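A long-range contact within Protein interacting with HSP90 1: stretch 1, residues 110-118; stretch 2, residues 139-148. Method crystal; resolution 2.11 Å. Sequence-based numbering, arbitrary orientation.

Stretch 1, residues 110-118: RFSPSYNFA
Stretch 2 (139-148) NAADIKIFHI

Two extended segments can pack against each other through side chains alone, and residues 110-118 and 139-148 of Protein interacting with HSP90 1 illustrate how alternation makes this possible. Stretch 1 is extended through most of its length, with a short strand at 114-116; Ser114, for example, has phi/psi of -144/149°. At Phe117 and Ala118 the backbone turns to -64/-47° and -71/-36°. Stretch 2 begins with a compact turn: Ala140 and Ala141 lie at -56/-26° and -67/-27°, and Asp142 at -99/-3°. The turn is tied by a 2.6 Å hydrogen bond from Asp142 N to Asn139 O and a weak one of 3.3 Å from Ile143 N to the same oxygen. Asn139, with chi1 t, adds a side-chain bond, its OD1 accepting from Ala141 N at 3.1 Å, while Lys144 NZ reaches back to Ala141 O at 2.8 Å. From Lys144 to Ile148 the chain is a strand, with phi between -122° and -103°.

The two chains run antiparallel. Phe111 CA lies 9.3 Å from His147 CA, Pro113 CA 9.1 Å from Ile145 CA, and Tyr115 CA 7.0 Å from Ala140 CA. No hydrogen bond crosses the interface. Such spacing leaves room for a layer of side chains, and the two-residue repeat of an extended chain supplies it: Phe111, Pro113 and Tyr115 direct their CA-to-CB bonds toward the partner, as do Ile143, Ile145 and His147. Together the stretches bury 261 Å².

At one end, Phe111 (chi1 -71°, chi2 -45°) presents its ring edge to the face of His147 (chi1 t, chi2 -130°). The ring centroids are 5.5 Å apart, the planes meet at 86°, and Phe111 CE2 approaches His147 NE2 to 4.0 Å. An imidazole suits this place because it offers an aromatic face while its ND1 is hydrogen-bonded elsewhere in the structure. The cost is that NE2 is buried without a polar partner.

Next comes a purely aliphatic contact, Pro113 CB to Ile145 CD1 at 4.0 Å. The proline ring, puckered C-gamma exo, is compact; Ile145, with chi1 m and chi2 t, extends its terminal methyl to meet it. Ile143 repeats the m, t conformation and places CD1 over one face of Tyr115, 4.1 Å from CG, an arrangement in which a methyl packs against the flat ring.

Tyr115 has chi1 t and chi2 68°, and its CD2 is also 4.0 Å from Ala140 CB. Its OH is hydrogen-bonded to a residue just beyond one of the stretches, so the buried phenol can join an apolar layer with its polar end satisfied. Ala140 is small enough to fit the closest backbone approach in the register, and its methyl is shared by two rings. The second is Phe117 (chi1 m, chi2 -81°), whose CA-to-CB bond points sideways but whose ring end comes nearer, bringing CE1 to 4.1 Å from Ala140 CB.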

# COMPACT_ATOMS: atom_id res chain seq x y z
N ARG B 110 -2.73 -7.73 -21.26
CA ARG B 110 -2.81 -8.28 -19.92
C ARG B 110 -1.81 -7.55 -19.02
O ARG B 110 -0.63 -7.43 -19.35
CB ARG B 110 -2.52 -9.78 -19.94
N PHE B 111 -2.28 -7.06 -17.88
CA PHE B 111 -1.46 -6.26 -16.98
C PHE B 111 -1.61 -6.72 -15.53
O PHE B 111 -2.69 -6.63 -14.96
CB PHE B 111 -1.87 -4.79 -17.04
CG PHE B 111 -1.50 -4.09 -18.31
CD1 PHE B 111 -0.24 -4.25 -18.87
CD2 PHE B 111 -2.41 -3.27 -18.95
CE1 PHE B 111 0.10 -3.59 -20.04
CE2 PHE B 111 -2.08 -2.61 -20.12
CZ PHE B 111 -0.82 -2.78 -20.66
N SER B 112 -0.51 -7.20 -14.95
CA SER B 112 -0.50 -7.53 -13.52
C SER B 112 0.67 -6.82 -12.84
O SER B 112 1.65 -7.45 -12.47
CB SER B 112 -0.40 -9.05 -13.32
OG SER B 112 -0.27 -9.38 -11.95
N PRO B 113 0.55 -5.50 -12.66
CA PRO B 113 1.69 -4.72 -12.15
C PRO B 113 2.04 -5.07 -10.71
O PRO B 113 1.19 -5.47 -9.92
CB PRO B 113 1.20 -3.27 -12.25
CG PRO B 113 0.06 -3.30 -13.22
CD PRO B 113 -0.59 -4.63 -13.01
N SER B 114 3.31 -4.89 -10.38
CA SER B 114 3.79 -5.11 -9.03
C SER B 114 4.87 -4.08 -8.70
O SER B 114 5.58 -3.63 -9.58
CB SER B 114 4.36 -6.52 -8.88
OG SER B 114 5.46 -6.71 -9.76
N TYR B 115 4.97 -3.70 -7.43
CA TYR B 115 5.98 -2.74 -7.03
C TYR B 115 6.99 -3.39 -6.10
O TYR B 115 6.62 -3.91 -5.05
CB TYR B 115 5.33 -1.54 -6.33
CG TYR B 115 6.33 -0.55 -5.78
CD1 TYR B 115 7.12 0.21 -6.64
CD2 TYR B 115 6.49 -0.37 -4.41
CE1 TYR B 115 8.04 1.12 -6.14
CE2 TYR B 115 7.41 0.53 -3.91
CZ TYR B 115 8.18 1.28 -4.78
OH TYR B 115 9.08 2.18 -4.27
N ASN B 116 8.25 -3.33 -6.49
CA ASN B 116 9.35 -3.85 -5.69
C ASN B 116 9.95 -2.74 -4.82
O ASN B 116 10.53 -1.79 -5.33
CB ASN B 116 10.42 -4.46 -6.61
CG ASN B 116 11.48 -5.23 -5.84
OD1 ASN B 116 12.25 -4.65 -5.07
ND2 ASN B 116 11.51 -6.54 -6.04
N PHE B 117 9.81 -2.88 -3.50
CA PHE B 117 10.17 -1.80 -2.58
C PHE B 117 11.66 -1.44 -2.59
O PHE B 117 12.02 -0.27 -2.65
CB PHE B 117 9.74 -2.14 -1.15
CG PHE B 117 8.27 -2.46 -1.01
CD1 PHE B 117 7.33 -1.44 -0.92
CD2 PHE B 117 7.83 -3.77 -0.94
CE1 PHE B 117 5.99 -1.73 -0.79
CE2 PHE B 117 6.49 -4.07 -0.80
CZ PHE B 117 5.57 -3.04 -0.73
N ALA B 118 12.52 -2.45 -2.52
CA ALA B 118 13.96 -2.24 -2.45
C ALA B 118 14.54 -1.72 -3.76
O ALA B 118 15.45 -0.90 -3.76
CB ALA B 118 14.68 -3.52 -2.03
N ASN B 139 4.69 5.68 -1.99
CA ASN B 139 3.81 4.89 -1.16
C ASN B 139 2.96 4.01 -2.07
O ASN B 139 2.12 4.51 -2.81
CB ASN B 139 2.92 5.81 -0.32
CG ASN B 139 2.15 5.07 0.76
OD1 ASN B 139 1.90 3.86 0.65
ND2 ASN B 139 1.76 5.79 1.80
N ALA B 140 3.19 2.70 -2.00
CA ALA B 140 2.51 1.73 -2.88
C ALA B 140 1.00 1.83 -2.80
O ALA B 140 0.29 1.48 -3.74
CB ALA B 140 2.97 0.31 -2.56
N ALA B 141 0.51 2.30 -1.66
CA ALA B 141 -0.91 2.53 -1.48
C ALA B 141 -1.41 3.66 -2.38
O ALA B 141 -2.57 3.68 -2.76
CB ALA B 141 -1.22 2.84 -0.01
N ASP B 142 -0.52 4.59 -2.71
CA ASP B 142 -0.89 5.79 -3.45
C ASP B 142 -0.61 5.70 -4.94
O ASP B 142 -0.92 6.63 -5.70
CB ASP B 142 -0.19 7.03 -2.87
CG ASP B 142 -0.61 7.32 -1.44
OD1 ASP B 142 -1.69 6.85 -1.03
OD2 ASP B 142 0.14 8.03 -0.73
N ILE B 143 -0.00 4.60 -5.37
CA ILE B 143 0.22 4.39 -6.80
C ILE B 143 -1.11 4.12 -7.48
O ILE B 143 -1.73 3.08 -7.26
CB ILE B 143 1.17 3.21 -7.06
CG1 ILE B 143 2.51 3.45 -6.36
CG2 ILE B 143 1.36 2.99 -8.58
CD1 ILE B 143 3.49 2.29 -6.48
N LYS B 144 -1.56 5.07 -8.29
CA LYS B 144 -2.84 4.93 -8.98
C LYS B 144 -2.62 4.55 -10.43
O LYS B 144 -1.94 5.26 -11.17
CB LYS B 144 -3.64 6.24 -8.90
CG LYS B 144 -3.94 6.69 -7.49
CD LYS B 144 -4.75 5.63 -6.74
CE LYS B 144 -4.78 5.89 -5.24
NZ LYS B 144 -4.51 4.64 -4.47
N ILE B 145 -3.21 3.44 -10.85
CA ILE B 145 -3.10 2.96 -12.22
C ILE B 145 -4.46 2.82 -12.89
O ILE B 145 -5.30 2.03 -12.45
CB ILE B 145 -2.38 1.60 -12.28
CG1 ILE B 145 -1.00 1.69 -11.62
CG2 ILE B 145 -2.25 1.14 -13.72
CD1 ILE B 145 -0.21 0.40 -11.69
N PHE B 146 -4.68 3.59 -13.95
CA PHE B 146 -5.91 3.54 -14.73
C PHE B 146 -5.64 2.98 -16.11
O PHE B 146 -4.63 3.30 -16.74
CB PHE B 146 -6.52 4.94 -14.88
CG PHE B 146 -6.78 5.63 -13.58
CD1 PHE B 146 -7.94 5.38 -12.87
CD2 PHE B 146 -5.87 6.54 -13.07
CE1 PHE B 146 -8.19 6.02 -11.67
CE2 PHE B 146 -6.11 7.19 -11.88
CZ PHE B 146 -7.27 6.93 -11.18
N HIS B 147 -6.54 2.15 -16.60
CA HIS B 147 -6.38 1.60 -17.94
C HIS B 147 -7.56 2.01 -18.81
O HIS B 147 -8.71 1.74 -18.47
CB HIS B 147 -6.24 0.08 -17.89
CG HIS B 147 -6.11 -0.56 -19.23
ND1 HIS B 147 -6.88 -1.64 -19.62
CD2 HIS B 147 -5.29 -0.29 -20.28
CE1 HIS B 147 -6.55 -2.00 -20.84
NE2 HIS B 147 -5.59 -1.20 -21.27
N ILE B 148 -7.27 2.70 -19.91
CA ILE B 148 -8.28 3.00 -20.91
C ILE B 148 -8.07 2.10 -22.13
O ILE B 148 -7.13 2.27 -22.91
CB ILE B 148 -8.31 4.49 -21.30
CG1 ILE B 148 -8.37 5.35 -20.03
CG2 ILE B 148 -9.50 4.78 -22.20
CD1 ILE B 148 -8.61 6.82 -20.29